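PDB 1OMH: trwC protein from Escherichia coli, which binds origin-of-transfer DNA through its N-terminal relaxase domain and probably nicks and rejoins one strand to start conjugative plasmid transfer. Local coordinates for residues Phe88-Ser93 / Ala198-Glu203. Sequence-based numbering, arbitrary orientation.
Sequences FSAPKS and AELAHE. With nucleotides of chain A.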
loop_
_atom_site.group_PDB
_atom_site.type_symbol
_atom_site.label_atom_id
_atom_site.label_comp_id
_atom_site.label_asym_id
_atom_site.label_seq_id
_atom_site.Cartn_x
_atom_site.Cartn_y
_atom_site.Cartn_z
ATOM N N PHE B 88 -1.382 -0.686 1.210
ATOM C CA PHE B 88 -2.529 -1.151 1.983
ATOM C C PHE B 88 -2.722 -2.648 1.741
ATOM O O PHE B 88 -2.928 -3.066 0.609
ATOM C CB PHE B 88 -3.817 -0.443 1.538
ATOM C CG PHE B 88 -3.814 1.038 1.744
ATOM C CD1 PHE B 88 -3.181 1.885 0.835
ATOM C CD2 PHE B 88 -4.455 1.594 2.847
ATOM C CE1 PHE B 88 -3.190 3.271 1.022
ATOM C CE2 PHE B 88 -4.467 2.979 3.043
ATOM C CZ PHE B 88 -3.835 3.815 2.130
ATOM N N SER B 89 -2.690 -3.442 2.804
ATOM C CA SER B 89 -2.869 -4.883 2.674
ATOM C C SER B 89 -4.021 -5.360 3.550
ATOM O O SER B 89 -4.112 -5.011 4.720
ATOM C CB SER B 89 -1.583 -5.600 3.077
ATOM O OG SER B 89 -0.505 -5.153 2.267
ATOM N N ALA B 90 -4.899 -6.161 2.969
ATOM C CA ALA B 90 -6.044 -6.691 3.690
ATOM C C ALA B 90 -5.664 -7.894 4.543
ATOM O O ALA B 90 -4.624 -8.527 4.321
ATOM C CB ALA B 90 -7.122 -7.090 2.702
ATOM N N PRO B 91 -6.486 -8.200 5.561
ATOM C CA PRO B 91 -6.232 -9.347 6.433
ATOM C C PRO B 91 -6.243 -10.563 5.503
ATOM O O PRO B 91 -6.889 -10.524 4.462
ATOM C CB PRO B 91 -7.433 -9.337 7.368
ATOM C CG PRO B 91 -7.726 -7.861 7.501
ATOM C CD PRO B 91 -7.595 -7.377 6.081
ATOM N N LYS B 92 -5.538 -11.627 5.866
ATOM C CA LYS B 92 -5.471 -12.814 5.008
ATOM C C LYS B 92 -6.838 -13.433 4.708
ATOM O O LYS B 92 -7.111 -13.800 3.570
ATOM C CB LYS B 92 -4.549 -13.874 5.634
ATOM C CG LYS B 92 -4.337 -15.114 4.759
ATOM C CD LYS B 92 -3.623 -14.778 3.442
ATOM C CE LYS B 92 -2.213 -14.227 3.688
ATOM N NZ LYS B 92 -1.451 -14.036 2.424
ATOM N N SER B 93 -7.687 -13.564 5.725
ATOM C CA SER B 93 -9.019 -14.142 5.518
ATOM C C SER B 93 -9.782 -13.362 4.459
ATOM O O SER B 93 -10.538 -13.936 3.673
ATOM C CB SER B 93 -9.826 -14.134 6.816
ATOM O OG SER B 93 -10.068 -12.810 7.256
ATOM N N ALA B 198 -10.922 0.425 9.634
ATOM C CA ALA B 198 -12.306 0.780 9.954
ATOM C C ALA B 198 -13.221 0.741 8.734
ATOM O O ALA B 198 -14.280 0.119 8.772
ATOM C CB ALA B 198 -12.358 2.175 10.593
ATOM N N GLU B 199 -12.817 1.426 7.664
ATOM C CA GLU B 199 -13.602 1.471 6.441
ATOM C C GLU B 199 -13.798 0.085 5.846
ATOM O O GLU B 199 -14.897 -0.253 5.389
ATOM C CB GLU B 199 -12.927 2.370 5.403
ATOM C CG GLU B 199 -12.833 3.833 5.802
ATOM C CD GLU B 199 -14.178 4.525 5.789
ATOM O OE1 GLU B 199 -14.250 5.687 6.237
ATOM O OE2 GLU B 199 -15.164 3.911 5.325
ATOM N N LEU B 200 -12.735 -0.716 5.837
ATOM C CA LEU B 200 -12.820 -2.068 5.282
ATOM C C LEU B 200 -13.836 -2.897 6.069
ATOM O O LEU B 200 -14.731 -3.516 5.493
ATOM C CB LEU B 200 -11.453 -2.765 5.336
ATOM C CG LEU B 200 -11.458 -4.217 4.846
ATOM C CD1 LEU B 200 -11.904 -4.260 3.398
ATOM C CD2 LEU B 200 -10.058 -4.828 5.001
ATOM N N ALA B 201 -13.684 -2.892 7.389
ATOM C CA ALA B 201 -14.576 -3.628 8.270
ATOM C C ALA B 201 -16.024 -3.201 8.038
ATOM O O ALA B 201 -16.926 -4.038 7.976
ATOM C CB ALA B 201 -14.182 -3.396 9.720
ATOM N N HIS B 202 -16.241 -1.898 7.897
ATOM C CA HIS B 202 -17.583 -1.377 7.669
ATOM C C HIS B 202 -18.138 -1.923 6.359
ATOM O O HIS B 202 -19.276 -2.386 6.299
ATOM C CB HIS B 202 -17.553 0.154 7.624
ATOM C CG HIS B 202 -18.894 0.777 7.386
ATOM N ND1 HIS B 202 -19.943 0.648 8.272
ATOM C CD2 HIS B 202 -19.357 1.532 6.363
ATOM C CE1 HIS B 202 -20.994 1.297 7.806
ATOM N NE2 HIS B 202 -20.666 1.843 6.647
ATOM N N GLU B 203 -17.328 -1.866 5.309
ATOM C CA GLU B 203 -17.740 -2.355 3.999
ATOM C C GLU B 203 -18.008 -3.856 4.009
ATOM O O GLU B 203 -18.944 -4.331 3.358
ATOM C CB GLU B 203 -16.667 -2.039 2.956
ATOM C CG GLU B 203 -16.543 -0.571 2.630
ATOM C CD GLU B 203 -17.837 0.003 2.093
ATOM O OE1 GLU B 203 -18.430 -0.616 1.183
ATOM O OE2 GLU B 203 -18.259 1.074 2.576
ATOM P P DT A 23 -1.224 -11.996 10.524
ATOM O OP1 DT A 23 -2.665 -12.340 10.434
ATOM O OP2 DT A 23 -0.348 -12.743 11.456
ATOM O "O5'" DT A 23 -0.585 -12.005 9.056
ATOM C "C5'" DT A 23 -0.678 -13.165 8.181
ATOM C "C4'" DT A 23 -0.910 -12.712 6.753
ATOM O "O4'" DT A 23 -1.987 -11.768 6.776
ATOM C "C3'" DT A 23 0.254 -12.053 5.988
ATOM O "O3'" DT A 23 0.350 -12.850 4.796
ATOM C "C2'" DT A 23 -0.416 -10.934 5.208
ATOM C "C1'" DT A 23 -1.776 -10.737 5.851
ATOM N N1 DT A 23 -2.169 -9.461 6.478
ATOM C C2 DT A 23 -2.051 -8.294 5.765
ATOM O O2 DT A 23 -1.489 -8.227 4.687
ATOM N N3 DT A 23 -2.628 -7.201 6.366
ATOM C C4 DT A 23 -3.273 -7.164 7.591
ATOM O O4 DT A 23 -3.779 -6.113 7.980
ATOM C C5 DT A 23 -3.290 -8.417 8.315
ATOM C C7 DT A 23 -3.935 -8.482 9.664
ATOM C C6 DT A 23 -2.730 -9.480 7.737
ATOM P P DC A 24 1.757 -13.233 4.116
ATOM O OP1 DC A 24 1.345 -13.575 2.730
ATOM O OP2 DC A 24 2.426 -14.254 4.963
ATOM O "O5'" DC A 24 2.654 -11.914 4.100
ATOM C "C5'" DC A 24 2.506 -10.879 3.114
ATOM C "C4'" DC A 24 3.414 -9.727 3.478
ATOM O "O4'" DC A 24 3.212 -9.442 4.878
ATOM C "C3'" DC A 24 4.910 -10.021 3.310
ATOM O "O3'" DC A 24 5.310 -9.106 2.267
ATOM C "C2'" DC A 24 5.550 -9.309 4.493
ATOM C "C1'" DC A 24 4.432 -9.066 5.480
ATOM N N1 DC A 24 4.508 -9.630 6.836
ATOM C C2 DC A 24 5.353 -9.004 7.756
ATOM O O2 DC A 24 6.074 -8.083 7.363
ATOM N N3 DC A 24 5.356 -9.416 9.043
ATOM C C4 DC A 24 4.564 -10.421 9.420
ATOM N N4 DC A 24 4.572 -10.776 10.706
ATOM C C5 DC A 24 3.722 -11.106 8.493
ATOM C C6 DC A 24 3.734 -10.689 7.221
#
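The link between strand 81-89 of the antiparallel sheet and helix 92-99 of the relaxase domain has L200 of helix 189-206 packed against it, while DNA lies along its other side. The CD2 methyl of L200 abuts the CD corner of the P91 ring at 3.7 Å and lies 4.4 Å from CB of A90. With CG anti to the backbone N (chi1 177°), the leucine extends from its helix toward the link, and no hydrogen bond joins the two segments. The thymine of DT23 of chain A lays one face against A90 O, 3.0 Å from its C2, and against CA of P91, the N-cap residue of helix 92-99, 3.6 Å from its C5. Its N3 gives a weak hydrogen bond to S89 O (3.1 Å, 135° at the hydrogen). K92 reaches the DNA backbone instead, its chain bent at chi2 and chi3 to set NZ 2.9 Å from OP1 of DC24 of chain A; P158 O and Q159 OE1 also accept hydrogen bonds from NZ. A methionine in its place would probably leave that phosphate oxygen without its cationic partner and take away both protein bonds. H161, which binds zinc in another structure of this protein, lies near A90, about 7 Å between side chains. This strand-to-helix link, bound to origin-of-transfer DNA beside a histidine metal site empty in this model, belongs to the DNA-binding cleft of a TrwC-family relaxase.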